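Local coordinates for mRNA export factor GLE1 (Saccharomyces cerevisiae, PDB 6B4E), which works as a structural and docking component of the nuclear pore complex in mRNA export, binds inositol hexakisphosphate and has enzyme-activating activity, at residues L189-E194 with S200-I205; W209-R214 with F228-S233; V240-A245 with S251-L256; E260-M265 with A274-L279. All blocks are in the same frame, centred on the assembly; numbering follows the deposited sequence.

Contact 1 of 4, residues L189-E194 with S200-I205; sequences LQLPQE and SHPFPI
Ser-200 presents only its backbone to the facing segment: its carbonyl C lies 3.9 Å from Leu-191 CD1. The same methyl group packs on the backbone of His-201, 3.7 Å from the amide N, and the Leu-191 branch point also lies close to His-201 CA. With CG anti to its own N (chi1 -168°), His-201 swings its imidazole toward the end of helix 169-188. There NE2 reaches Leu-189 O over 2.9 Å at the ring edge, in a weak, bent hydrogen bond (124° at the hydrogen); a second weak one goes to Ile-186 O. Pro-202 adds an apolar touch, its CD lying 4.1 Å from Leu-191 CD2. Phe-203 donates its N to His-201 ND1 (3.1 Å, nearly in the ring plane), which fixes the ring's rotation and leaves the NE2 side as donor. Pro-204 lays its CA over one imidazole face, 3.7 Å above the plane and toward the rim. With an alanine in place of His-201, Leu-189 O and Phe-203 N would probably lose these partners, and the two loop segments would be less firmly tied. The contact thus closes the irregular connection between helices 169-188 and 206-216 of this helical C-terminal domain of GLE1.

Contact 2 of 4, residues W209-R214 with F228-S233; sequences WHILAR and FVILGS
Leu-212 and Leu-231 meet methyl to methyl across helices 206-216 and 225-264, with Leu-212 CD1 3.8 Å from Leu-231 CD2. Leu-231 has CG anti to its carbonyl carbon (chi1 -74°); CD1 continues the chain, and the other methyl, CD2, turns aside to Leu-212, near both its CD1 and its branch carbon CG. The two side chains meet at a slant. Beyond this pair Leu-212 packs on Trp-234 and Leu-253. Next to them in sequence, Ile-230 takes a less usual shape, its chi2 of 92° lying away from a staggered position; this carries CD1 to 4.3 Å from Ile-211 CG2, a looser touch. From helix 169-188, Phe-183 packs on Ile-211, and Met-176 and Leu-180 pack on Ile-230. Trp-209, His-210 and Arg-214 take no part across the pair and instead engage the chain of another protein, Arg-214 NE by a salt bridge to an acidic side chain. No hydrogen bond links the two segments: four buried aliphatic side chains join them by dispersion and exclusion of water alone.

Contact 3 of 4, residues V240-A245 with S251-L256; sequences VQFLQA and SKLLIL
Leu-254 pushes into the notch between Phe-242 and Leu-243. Its CD2 methyl lies 4.1 Å from Phe-242 CD2, the two side chains lying alongside and pointing opposite ways, while its CD1 settles 3.9 Å from Leu-243 CG. Phe-242 is the larger bump: with CG anti to its N (chi1 -169°) the ring reaches across until CZ, at the ring edge, lies 4.1 Å from Leu-253 CD2, the leucine standing roughly perpendicular. Leu-243 fits beside the small Ser-251, its CD2 only 3.3 Å from Ser-251 OG, which bonds back to Gly-247 O. Both segments belong to helix 225-264, yet their short axes approach to 10.3 Å with directions 139° apart, so the helix doubles back here as a hairpin. Trp-234 meets the Phe-242 ring edge-to-face, and Trp-283 of helix 271-284 packs on Leu-243, Ser-251 and Leu-254. With the serine hydroxyl engaged within its own helix, no hydrogen bond crosses the bend; apart from a methyl against that oxygen the touching atoms are carbons, held by shape and hydrophobic burial.

Contact 4 of 4, residues E260-M265 with A274-L279; sequences ELTSRM and ARLRIL
Thr-262 and Ser-263 both turn their hydroxyls to Arg-277, and the threonine methyl meets Leu-276. The apolar share is small: Thr-262 CG2 lies 4.1 Å from Leu-276 CD2, and Phe-228 packs against both residues. The threonine's chi1 of 59° sets OG1 between its N and carbonyl carbon, which points the methyl at the leucine and keeps the hydroxyl near its own helix, where it bonds to Gly-258 O and Glu-259 O. These residues join the end of helix 225-264 to helix 271-284 as an antiparallel helix pair, the short axes 9.6 Å apart and crossing at -146°. The polar share centres on Arg-277, whose chain is extended at first and then bends at chi3 (-65°), bringing NH1 across. Thr-262 OG1 stands 3.0 Å from Arg-277 NH1, oblique to the guanidinium plane; Ser-263 OG, near that plane, is 3.0 Å from the same NH1. The charged interaction lies with Glu-259, whose OE2 forms a salt bridge to Arg-277 NH2 while its OE1 bonds to Ser-263 OG. A leucine in place of Arg-277 would probably leave the Glu-259 carboxylate without its counter-charge on helix 271-284. Apolar side chains of another protein's chain pack on Glu-260, Leu-261 and Arg-264.

Overall arrangement
Contacts 2, 3 and 4 gather on one side of the chain's centre and all draw on helix 225-264. Contact 2 lies about 11 Å, centre to centre, from contact 3 and about 12 Å from contact 4. Trp-209 CE3 of contact 2 meets Phe-242 CZ of contact 3 at 3.5 Å, and Phe-228 CZ touches Met-265 CG of contact 4 at 3.6 Å. Segments 251-256 and 260-264 follow each other along that helix, where Leu-256 O and Leu-261 N, 2.8 Å apart, probably hydrogen-bond. Contact 1 stands off, its centre about 19, 20 and 31 Å from those of contacts 3, 2 and 4, but Ile-205 packs on Ala-245. Another protein's chain touches contacts 2, 3 and 4, not contact 1.

Contact 1 of 4, residues L189-E194 with S200-I205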
loop_
_atom_site.group_PDB
_atom_site.type_symbol
_atom_site.label_atom_id
_atom_site.label_comp_id
_atom_site.label_asym_id
_atom_site.label_seq_id
_atom_site.Cartn_x
_atom_site.Cartn_y
_atom_site.Cartn_z
ATOM N N LEU A 189 -8.470 -1.155 8.136
ATOM C CA LEU A 189 -8.702 -0.619 9.469
ATOM C C LEU A 189 -9.811 0.418 9.441
ATOM O O LEU A 189 -9.962 1.163 8.470
ATOM C CB LEU A 189 -7.435 0.032 10.026
ATOM C CG LEU A 189 -6.253 -0.875 10.370
ATOM C CD1 LEU A 189 -5.022 -0.021 10.635
ATOM C CD2 LEU A 189 -6.553 -1.732 11.571
ATOM N N GLN A 190 -10.585 0.470 10.525
ATOM C CA GLN A 190 -11.541 1.551 10.725
ATOM C C GLN A 190 -10.856 2.721 11.404
ATOM O O GLN A 190 -9.926 2.553 12.196
ATOM C CB GLN A 190 -12.726 1.114 11.582
ATOM C CG GLN A 190 -13.481 -0.088 11.046
ATOM C CD GLN A 190 -14.302 0.247 9.824
ATOM O OE1 GLN A 190 -14.749 1.382 9.655
ATOM N NE2 GLN A 190 -14.506 -0.734 8.963
ATOM N N LEU A 191 -11.346 3.913 11.111
ATOM C CA LEU A 191 -10.850 5.075 11.804
ATOM C C LEU A 191 -11.100 4.926 13.303
ATOM O O LEU A 191 -12.113 4.362 13.725
ATOM C CB LEU A 191 -11.535 6.344 11.290
ATOM C CG LEU A 191 -11.187 6.807 9.880
ATOM C CD1 LEU A 191 -12.050 8.007 9.506
ATOM C CD2 LEU A 191 -9.701 7.152 9.802
ATOM N N PRO A 192 -10.200 5.438 14.131
ATOM C CA PRO A 192 -10.494 5.552 15.561
ATOM C C PRO A 192 -11.766 6.350 15.823
ATOM O O PRO A 192 -12.210 7.161 15.007
ATOM C CB PRO A 192 -9.263 6.279 16.126
ATOM C CG PRO A 192 -8.206 6.127 15.104
ATOM C CD PRO A 192 -8.874 5.984 13.784
ATOM N N GLN A 193 -12.341 6.117 17.005
ATOM C CA GLN A 193 -13.589 6.763 17.394
ATOM C C GLN A 193 -13.504 8.288 17.351
ATOM O O GLN A 193 -14.540 8.948 17.218
ATOM C CB GLN A 193 -13.976 6.304 18.798
ATOM C CG GLN A 193 -13.006 6.764 19.882
ATOM C CD GLN A 193 -13.297 6.155 21.243
ATOM O OE1 GLN A 193 -13.744 5.012 21.345
ATOM N NE2 GLN A 193 -13.036 6.917 22.298
ATOM N N GLU A 194 -12.300 8.855 17.454
ATOM C CA GLU A 194 -12.140 10.302 17.525
ATOM C C GLU A 194 -12.375 10.986 16.187
ATOM O O GLU A 194 -12.611 12.198 16.162
ATOM C CB GLU A 194 -10.733 10.658 18.012
ATOM C CG GLU A 194 -10.480 10.403 19.490
ATOM C CD GLU A 194 -10.435 8.925 19.842
ATOM O OE1 GLU A 194 -10.796 8.583 20.990
ATOM O OE2 GLU A 194 -10.031 8.104 18.978
ATOM N N SER A 200 -13.841 11.282 6.673
ATOM C CA SER A 200 -13.816 10.143 5.775
ATOM C C SER A 200 -12.487 9.414 5.914
ATOM O O SER A 200 -11.436 10.036 6.080
ATOM C CB SER A 200 -14.012 10.593 4.330
ATOM O OG SER A 200 -15.261 11.235 4.157
ATOM N N HIS A 201 -12.535 8.092 5.847
ATOM C CA HIS A 201 -11.302 7.316 5.832
ATOM C C HIS A 201 -10.490 7.729 4.612
ATOM O O HIS A 201 -11.008 7.673 3.492
ATOM C CB HIS A 201 -11.650 5.831 5.789
ATOM C CG HIS A 201 -10.496 4.911 6.048
ATOM N ND1 HIS A 201 -9.313 4.969 5.344
ATOM C CD2 HIS A 201 -10.383 3.850 6.884
ATOM C CE1 HIS A 201 -8.510 4.003 5.757
ATOM N NE2 HIS A 201 -9.133 3.314 6.694
ATOM N N PRO A 202 -9.240 8.161 4.769
ATOM C CA PRO A 202 -8.513 8.697 3.607
ATOM C C PRO A 202 -8.054 7.646 2.603
ATOM O O PRO A 202 -7.733 8.011 1.463
ATOM C CB PRO A 202 -7.322 9.417 4.250
ATOM C CG PRO A 202 -7.099 8.694 5.526
ATOM C CD PRO A 202 -8.458 8.271 6.011
ATOM N N PHE A 203 -7.994 6.364 2.973
ATOM C CA PHE A 203 -7.529 5.300 2.078
ATOM C C PHE A 203 -8.357 4.051 2.333
ATOM O O PHE A 203 -7.860 3.049 2.864
ATOM C CB PHE A 203 -6.041 5.002 2.283
ATOM C CG PHE A 203 -5.162 6.188 2.025
ATOM C CD1 PHE A 203 -4.985 6.677 0.748
ATOM C CD2 PHE A 203 -4.538 6.814 3.072
ATOM C CE1 PHE A 203 -4.204 7.754 0.544
ATOM C CE2 PHE A 203 -3.761 7.886 2.857
ATOM C CZ PHE A 203 -3.593 8.352 1.605
ATOM N N PRO A 204 -9.610 4.063 1.917
ATOM C CA PRO A 204 -10.588 3.070 2.380
ATOM C C PRO A 204 -10.481 1.751 1.619
ATOM O O PRO A 204 -9.649 1.575 0.730
ATOM C CB PRO A 204 -11.921 3.784 2.122
ATOM C CG PRO A 204 -11.643 4.606 0.896
ATOM C CD PRO A 204 -10.244 5.132 1.116
ATOM N N ILE A 205 -11.348 0.806 2.003
ATOM C CA ILE A 205 -11.232 -0.565 1.525
ATOM C C ILE A 205 -11.423 -0.647 0.014
ATOM O O ILE A 205 -10.908 -1.563 -0.627
ATOM C CB ILE A 205 -12.217 -1.471 2.304
ATOM C CG1 ILE A 205 -11.967 -2.949 2.017
ATOM C CG2 ILE A 205 -13.686 -1.147 1.998
ATOM C CD1 ILE A 205 -10.689 -3.455 2.566
#

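Contact 2 of 4, residues W209-R214 with F228-S233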
loop_
_atom_site.group_PDB
_atom_site.type_symbol
_atom_site.label_atom_id
_atom_site.label_comp_id
_atom_site.label_asym_id
_atom_site.label_seq_id
_atom_site.Cartn_x
_atom_site.Cartn_y
_atom_site.Cartn_z
ATOM N N TRP A 209 -9.905 -3.140 -3.393
ATOM C CA TRP A 209 -10.578 -3.634 -4.586
ATOM C C TRP A 209 -9.829 -3.190 -5.842
ATOM O O TRP A 209 -9.563 -4.009 -6.727
ATOM C CB TRP A 209 -12.045 -3.173 -4.631
ATOM C CG TRP A 209 -12.769 -3.747 -5.816
ATOM C CD1 TRP A 209 -12.726 -3.282 -7.098
ATOM C CD2 TRP A 209 -13.644 -4.888 -5.839
ATOM N NE1 TRP A 209 -13.488 -4.061 -7.915
ATOM C CE2 TRP A 209 -14.062 -5.060 -7.176
ATOM C CE3 TRP A 209 -14.095 -5.781 -4.873
ATOM C CZ2 TRP A 209 -14.907 -6.089 -7.572
ATOM C CZ3 TRP A 209 -14.946 -6.806 -5.267
ATOM C CH2 TRP A 209 -15.343 -6.950 -6.606
ATOM N N HIS A 210 -9.400 -1.917 -5.899
ATOM C CA HIS A 210 -8.717 -1.420 -7.096
ATOM C C HIS A 210 -7.466 -2.232 -7.398
ATOM O O HIS A 210 -7.175 -2.534 -8.562
ATOM C CB HIS A 210 -8.296 0.045 -6.945
ATOM C CG HIS A 210 -9.428 1.016 -6.829
ATOM N ND1 HIS A 210 -10.670 0.791 -7.383
ATOM C CD2 HIS A 210 -9.495 2.229 -6.234
ATOM C CE1 HIS A 210 -11.463 1.815 -7.111
ATOM N NE2 HIS A 210 -10.770 2.708 -6.425
ATOM N N ILE A 211 -6.688 -2.553 -6.365
ATOM C CA ILE A 211 -5.438 -3.279 -6.573
ATOM C C ILE A 211 -5.703 -4.623 -7.220
ATOM O O ILE A 211 -5.063 -4.985 -8.214
ATOM C CB ILE A 211 -4.689 -3.459 -5.241
ATOM C CG1 ILE A 211 -4.212 -2.106 -4.725
ATOM C CG2 ILE A 211 -3.490 -4.414 -5.426
ATOM C CD1 ILE A 211 -3.697 -2.134 -3.297
ATOM N N LEU A 212 -6.626 -5.400 -6.640
ATOM C CA LEU A 212 -6.880 -6.743 -7.142
ATOM C C LEU A 212 -7.481 -6.691 -8.538
ATOM O O LEU A 212 -7.088 -7.467 -9.414
ATOM C CB LEU A 212 -7.799 -7.499 -6.174
ATOM C CG LEU A 212 -7.085 -8.245 -5.026
ATOM C CD1 LEU A 212 -6.296 -7.300 -4.132
ATOM C CD2 LEU A 212 -8.072 -9.060 -4.196
ATOM N N ALA A 213 -8.452 -5.798 -8.752
ATOM C CA ALA A 213 -9.091 -5.693 -10.056
ATOM C C ALA A 213 -8.093 -5.297 -11.129
ATOM O O ALA A 213 -8.115 -5.843 -12.234
ATOM C CB ALA A 213 -10.235 -4.677 -10.006
ATOM N N ARG A 214 -7.246 -4.312 -10.837
ATOM C CA ARG A 214 -6.342 -3.788 -11.855
ATOM C C ARG A 214 -5.267 -4.797 -12.224
ATOM O O ARG A 214 -4.867 -4.886 -13.393
ATOM C CB ARG A 214 -5.713 -2.488 -11.362
ATOM C CG ARG A 214 -6.747 -1.363 -11.335
ATOM C CD ARG A 214 -6.272 -0.142 -10.585
ATOM N NE ARG A 214 -7.353 0.830 -10.538
ATOM C CZ ARG A 214 -7.328 1.980 -9.880
ATOM N NH1 ARG A 214 -6.246 2.368 -9.224
ATOM N NH2 ARG A 214 -8.410 2.745 -9.881
ATOM N N PHE A 228 2.340 -11.510 -7.636
ATOM C CA PHE A 228 1.846 -12.560 -6.768
ATOM C C PHE A 228 2.332 -12.361 -5.347
ATOM O O PHE A 228 1.594 -12.632 -4.392
ATOM C CB PHE A 228 2.273 -13.931 -7.295
ATOM C CG PHE A 228 1.602 -14.318 -8.593
ATOM C CD1 PHE A 228 0.303 -14.786 -8.607
ATOM C CD2 PHE A 228 2.270 -14.196 -9.796
ATOM C CE1 PHE A 228 -0.312 -15.132 -9.790
ATOM C CE2 PHE A 228 1.663 -14.550 -10.984
ATOM C CZ PHE A 228 0.365 -15.023 -10.976
ATOM N N VAL A 229 3.577 -11.904 -5.192
ATOM C CA VAL A 229 4.102 -11.610 -3.867
ATOM C C VAL A 229 3.238 -10.566 -3.169
ATOM O O VAL A 229 2.842 -10.751 -2.017
ATOM C CB VAL A 229 5.573 -11.161 -3.954
ATOM C CG1 VAL A 229 6.067 -10.693 -2.584
ATOM C CG2 VAL A 229 6.436 -12.306 -4.433
ATOM N N ILE A 230 2.975 -9.433 -3.824
ATOM C CA ILE A 230 2.245 -8.387 -3.121
ATOM C C ILE A 230 0.807 -8.826 -2.869
ATOM O O ILE A 230 0.207 -8.426 -1.864
ATOM C CB ILE A 230 2.316 -7.038 -3.862
ATOM C CG1 ILE A 230 1.620 -7.091 -5.218
ATOM C CG2 ILE A 230 3.782 -6.587 -4.003
ATOM C CD1 ILE A 230 0.147 -6.681 -5.156
ATOM N N LEU A 231 0.229 -9.654 -3.751
ATOM C CA LEU A 231 -1.122 -10.157 -3.502
ATOM C C LEU A 231 -1.150 -11.084 -2.293
ATOM O O LEU A 231 -2.126 -11.099 -1.536
ATOM C CB LEU A 231 -1.667 -10.876 -4.744
ATOM C CG LEU A 231 -2.086 -9.992 -5.929
ATOM C CD1 LEU A 231 -2.485 -10.830 -7.135
ATOM C CD2 LEU A 231 -3.219 -9.073 -5.533
ATOM N N GLY A 232 -0.097 -11.870 -2.095
ATOM C CA GLY A 232 -0.036 -12.715 -0.911
ATOM C C GLY A 232 0.195 -11.913 0.354
ATOM O O GLY A 232 -0.406 -12.191 1.395
ATOM N N SER A 233 1.072 -10.898 0.286
ATOM C CA SER A 233 1.219 -9.999 1.419
ATOM C C SER A 233 -0.095 -9.298 1.727
ATOM O O SER A 233 -0.463 -9.127 2.901
ATOM C CB SER A 233 2.300 -8.961 1.121
ATOM O OG SER A 233 3.539 -9.612 0.954
#

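Contact 3 of 4, residues V240-A245 with S251-L256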
loop_
_atom_site.group_PDB
_atom_site.type_symbol
_atom_site.label_atom_id
_atom_site.label_comp_id
_atom_site.label_asym_id
_atom_site.label_seq_id
_atom_site.Cartn_x
_atom_site.Cartn_y
_atom_site.Cartn_z
ATOM N N VAL A 240 -9.454 -11.376 5.193
ATOM C CA VAL A 240 -10.608 -11.562 6.076
ATOM C C VAL A 240 -11.550 -10.365 5.990
ATOM O O VAL A 240 -12.776 -10.509 5.880
ATOM C CB VAL A 240 -10.126 -11.791 7.520
ATOM C CG1 VAL A 240 -11.264 -11.568 8.517
ATOM C CG2 VAL A 240 -9.535 -13.189 7.626
ATOM N N GLN A 241 -10.988 -9.163 6.063
ATOM C CA GLN A 241 -11.801 -7.960 6.083
ATOM C C GLN A 241 -12.349 -7.616 4.704
ATOM O O GLN A 241 -13.411 -6.992 4.599
ATOM C CB GLN A 241 -10.983 -6.796 6.633
ATOM C CG GLN A 241 -10.610 -6.941 8.084
ATOM C CD GLN A 241 -9.447 -7.894 8.311
ATOM O OE1 GLN A 241 -8.609 -8.122 7.427
ATOM N NE2 GLN A 241 -9.373 -8.440 9.520
ATOM N N PHE A 242 -11.629 -7.990 3.646
ATOM C CA PHE A 242 -12.118 -7.796 2.282
ATOM C C PHE A 242 -13.387 -8.603 2.052
ATOM O O PHE A 242 -14.359 -8.106 1.479
ATOM C CB PHE A 242 -11.018 -8.217 1.307
ATOM C CG PHE A 242 -11.260 -7.841 -0.142
ATOM C CD1 PHE A 242 -11.249 -6.515 -0.547
ATOM C CD2 PHE A 242 -11.414 -8.827 -1.100
ATOM C CE1 PHE A 242 -11.434 -6.184 -1.871
ATOM C CE2 PHE A 242 -11.609 -8.497 -2.430
ATOM C CZ PHE A 242 -11.608 -7.173 -2.813
ATOM N N LEU A 243 -13.398 -9.848 2.525
ATOM C CA LEU A 243 -14.605 -10.665 2.467
ATOM C C LEU A 243 -15.743 -10.065 3.282
ATOM O O LEU A 243 -16.913 -10.148 2.879
ATOM C CB LEU A 243 -14.296 -12.086 2.955
ATOM C CG LEU A 243 -13.461 -12.911 1.990
ATOM C CD1 LEU A 243 -12.898 -14.121 2.706
ATOM C CD2 LEU A 243 -14.300 -13.359 0.833
ATOM N N GLN A 244 -15.435 -9.500 4.453
ATOM C CA GLN A 244 -16.461 -8.822 5.241
ATOM C C GLN A 244 -17.082 -7.683 4.459
ATOM O O GLN A 244 -18.303 -7.461 4.515
ATOM C CB GLN A 244 -15.864 -8.301 6.548
ATOM C CG GLN A 244 -15.457 -9.429 7.474
ATOM C CD GLN A 244 -14.641 -8.979 8.681
ATOM O OE1 GLN A 244 -14.211 -7.831 8.793
ATOM N NE2 GLN A 244 -14.384 -9.916 9.570
ATOM N N ALA A 245 -16.253 -6.954 3.719
ATOM C CA ALA A 245 -16.716 -5.748 3.048
ATOM C C ALA A 245 -17.556 -6.082 1.824
ATOM O O ALA A 245 -18.596 -5.456 1.594
ATOM C CB ALA A 245 -15.522 -4.885 2.643
ATOM N N SER A 251 -15.381 -12.700 -2.878
ATOM C CA SER A 251 -15.040 -14.109 -3.081
ATOM C C SER A 251 -14.725 -14.398 -4.538
ATOM O O SER A 251 -13.785 -15.134 -4.838
ATOM C CB SER A 251 -16.178 -15.013 -2.613
ATOM O OG SER A 251 -16.404 -14.894 -1.215
ATOM N N LYS A 252 -15.520 -13.857 -5.461
ATOM C CA LYS A 252 -15.216 -14.038 -6.878
ATOM C C LYS A 252 -13.832 -13.497 -7.213
ATOM O O LYS A 252 -13.107 -14.078 -8.028
ATOM C CB LYS A 252 -16.267 -13.344 -7.740
ATOM C CG LYS A 252 -17.638 -14.005 -7.654
ATOM C CD LYS A 252 -18.771 -13.055 -8.012
ATOM C CE LYS A 252 -18.635 -12.494 -9.404
ATOM N NZ LYS A 252 -19.797 -11.602 -9.748
ATOM N N LEU A 253 -13.446 -12.377 -6.599
ATOM C CA LEU A 253 -12.168 -11.774 -6.950
ATOM C C LEU A 253 -11.014 -12.540 -6.314
ATOM O O LEU A 253 -9.941 -12.661 -6.921
ATOM C CB LEU A 253 -12.178 -10.294 -6.542
ATOM C CG LEU A 253 -11.038 -9.401 -7.026
ATOM C CD1 LEU A 253 -10.680 -9.662 -8.475
ATOM C CD2 LEU A 253 -11.427 -7.959 -6.835
ATOM N N LEU A 254 -11.215 -13.085 -5.109
ATOM C CA LEU A 254 -10.184 -13.934 -4.508
ATOM C C LEU A 254 -9.984 -15.206 -5.314
ATOM O O LEU A 254 -8.846 -15.674 -5.480
ATOM C CB LEU A 254 -10.537 -14.290 -3.063
ATOM C CG LEU A 254 -10.579 -13.138 -2.051
ATOM C CD1 LEU A 254 -10.658 -13.751 -0.649
ATOM C CD2 LEU A 254 -9.388 -12.231 -2.161
ATOM N N ILE A 255 -11.075 -15.796 -5.809
ATOM C CA ILE A 255 -10.947 -16.954 -6.689
ATOM C C ILE A 255 -10.193 -16.569 -7.957
ATOM O O ILE A 255 -9.379 -17.343 -8.472
ATOM C CB ILE A 255 -12.337 -17.536 -7.002
ATOM C CG1 ILE A 255 -12.955 -18.097 -5.712
ATOM C CG2 ILE A 255 -12.259 -18.602 -8.105
ATOM C CD1 ILE A 255 -14.406 -18.425 -5.811
ATOM N N LEU A 256 -10.460 -15.381 -8.492
ATOM C CA LEU A 256 -9.810 -14.981 -9.731
ATOM C C LEU A 256 -8.304 -14.860 -9.533
ATOM O O LEU A 256 -7.529 -15.361 -10.354
ATOM C CB LEU A 256 -10.406 -13.677 -10.254
ATOM C CG LEU A 256 -9.976 -13.305 -11.676
ATOM C CD1 LEU A 256 -10.507 -14.309 -12.721
ATOM C CD2 LEU A 256 -10.466 -11.938 -11.998
#

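Contact 4 of 4, residues E260-M265 with A274-L279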
loop_
_atom_site.group_PDB
_atom_site.type_symbol
_atom_site.label_atom_id
_atom_site.label_comp_id
_atom_site.label_asym_id
_atom_site.label_seq_id
_atom_site.Cartn_x
_atom_site.Cartn_y
_atom_site.Cartn_z
ATOM N N GLU A 260 -7.383 -18.536 -10.935
ATOM C CA GLU A 260 -7.247 -18.266 -12.364
ATOM C C GLU A 260 -5.914 -17.608 -12.695
ATOM O O GLU A 260 -5.217 -18.037 -13.617
ATOM C CB GLU A 260 -8.416 -17.400 -12.845
ATOM C CG GLU A 260 -8.456 -17.168 -14.350
ATOM C CD GLU A 260 -8.620 -18.461 -15.156
ATOM O OE1 GLU A 260 -8.401 -18.426 -16.387
ATOM O OE2 GLU A 260 -8.967 -19.509 -14.564
ATOM N N LEU A 261 -5.544 -16.553 -11.974
ATOM C CA LEU A 261 -4.298 -15.859 -12.284
ATOM C C LEU A 261 -3.091 -16.771 -12.072
ATOM O O LEU A 261 -2.182 -16.816 -12.910
ATOM C CB LEU A 261 -4.204 -14.591 -11.439
ATOM C CG LEU A 261 -3.047 -13.645 -11.754
ATOM C CD1 LEU A 261 -3.114 -13.131 -13.185
ATOM C CD2 LEU A 261 -3.064 -12.493 -10.777
ATOM N N THR A 262 -3.067 -17.525 -10.972
ATOM C CA THR A 262 -1.959 -18.453 -10.747
ATOM C C THR A 262 -1.935 -19.553 -11.808
ATOM O O THR A 262 -0.859 -19.957 -12.266
ATOM C CB THR A 262 -2.050 -19.070 -9.348
ATOM O OG1 THR A 262 -3.295 -19.760 -9.210
ATOM C CG2 THR A 262 -1.966 -18.023 -8.283
ATOM N N SER A 263 -3.111 -20.067 -12.194
ATOM C CA SER A 263 -3.163 -21.117 -13.213
ATOM C C SER A 263 -2.599 -20.623 -14.536
ATOM O O SER A 263 -1.857 -21.344 -15.219
ATOM C CB SER A 263 -4.604 -21.606 -13.421
ATOM O OG SER A 263 -5.009 -22.532 -12.435
ATOM N N ARG A 264 -2.959 -19.401 -14.929
ATOM C CA ARG A 264 -2.546 -18.890 -16.227
ATOM C C ARG A 264 -1.044 -18.670 -16.312
ATOM O O ARG A 264 -0.497 -18.674 -17.419
ATOM C CB ARG A 264 -3.288 -17.586 -16.526
ATOM C CG ARG A 264 -4.789 -17.768 -16.703
ATOM C CD ARG A 264 -5.119 -18.441 -18.012
ATOM N NE ARG A 264 -4.706 -17.634 -19.154
ATOM C CZ ARG A 264 -5.450 -16.683 -19.711
ATOM N NH1 ARG A 264 -4.985 -16.010 -20.751
ATOM N NH2 ARG A 264 -6.653 -16.404 -19.231
ATOM N N MET A 265 -0.371 -18.470 -15.171
ATOM C CA MET A 265 1.069 -18.245 -15.120
ATOM C C MET A 265 1.828 -19.460 -14.605
ATOM O O MET A 265 2.990 -19.330 -14.220
ATOM C CB MET A 265 1.394 -17.039 -14.234
ATOM C CG MET A 265 0.608 -15.763 -14.537
ATOM S SD MET A 265 0.778 -15.181 -16.248
ATOM C CE MET A 265 2.505 -14.803 -16.302
ATOM N N ALA A 274 2.825 -19.802 -6.146
ATOM C CA ALA A 274 2.639 -21.006 -5.333
ATOM C C ALA A 274 2.096 -20.656 -3.955
ATOM O O ALA A 274 1.193 -21.337 -3.443
ATOM C CB ALA A 274 3.960 -21.763 -5.212
ATOM N N ARG A 275 2.618 -19.589 -3.346
ATOM C CA ARG A 275 2.138 -19.203 -2.022
ATOM C C ARG A 275 0.711 -18.668 -2.080
ATOM O O ARG A 275 -0.093 -18.929 -1.173
ATOM C CB ARG A 275 3.053 -18.166 -1.383
ATOM C CG ARG A 275 2.777 -18.077 0.116
ATOM C CD ARG A 275 3.797 -17.240 0.829
ATOM N NE ARG A 275 3.387 -15.842 0.875
ATOM C CZ ARG A 275 2.501 -15.356 1.734
ATOM N NH1 ARG A 275 2.198 -14.070 1.706
ATOM N NH2 ARG A 275 1.912 -16.156 2.616
ATOM N N LEU A 276 0.376 -17.905 -3.123
ATOM C CA LEU A 276 -0.995 -17.412 -3.244
ATOM C C LEU A 276 -1.967 -18.573 -3.396
ATOM O O LEU A 276 -3.066 -18.554 -2.833
ATOM C CB LEU A 276 -1.120 -16.455 -4.431
ATOM C CG LEU A 276 -2.427 -15.661 -4.517
ATOM C CD1 LEU A 276 -2.620 -14.786 -3.289
ATOM C CD2 LEU A 276 -2.467 -14.791 -5.777
ATOM N N ARG A 277 -1.574 -19.608 -4.142
ATOM C CA ARG A 277 -2.454 -20.764 -4.271
ATOM C C ARG A 277 -2.629 -21.469 -2.927
ATOM O O ARG A 277 -3.714 -21.965 -2.621
ATOM C CB ARG A 277 -1.914 -21.728 -5.328
ATOM C CG ARG A 277 -2.698 -23.035 -5.403
ATOM C CD ARG A 277 -2.379 -23.833 -6.653
ATOM N NE ARG A 277 -2.802 -23.151 -7.871
ATOM C CZ ARG A 277 -4.032 -23.193 -8.375
ATOM N NH1 ARG A 277 -4.309 -22.537 -9.499
ATOM N NH2 ARG A 277 -4.990 -23.882 -7.764
ATOM N N ILE A 278 -1.571 -21.523 -2.108
ATOM C CA ILE A 278 -1.692 -22.113 -0.772
ATOM C C ILE A 278 -2.683 -21.320 0.082
ATOM O O ILE A 278 -3.467 -21.906 0.851
ATOM C CB ILE A 278 -0.302 -22.188 -0.106
ATOM C CG1 ILE A 278 0.563 -23.238 -0.831
ATOM C CG2 ILE A 278 -0.421 -22.466 1.383
ATOM C CD1 ILE A 278 0.053 -24.654 -0.744
ATOM N N LEU A 279 -2.654 -19.982 -0.028
ATOM C CA LEU A 279 -3.608 -19.144 0.700
ATOM C C LEU A 279 -5.030 -19.390 0.212
ATOM O O LEU A 279 -5.972 -19.492 1.024
ATOM C CB LEU A 279 -3.249 -17.668 0.550
ATOM C CG LEU A 279 -1.946 -17.234 1.227
ATOM C CD1 LEU A 279 -1.535 -15.849 0.867
ATOM C CD2 LEU A 279 -2.043 -17.328 2.760
#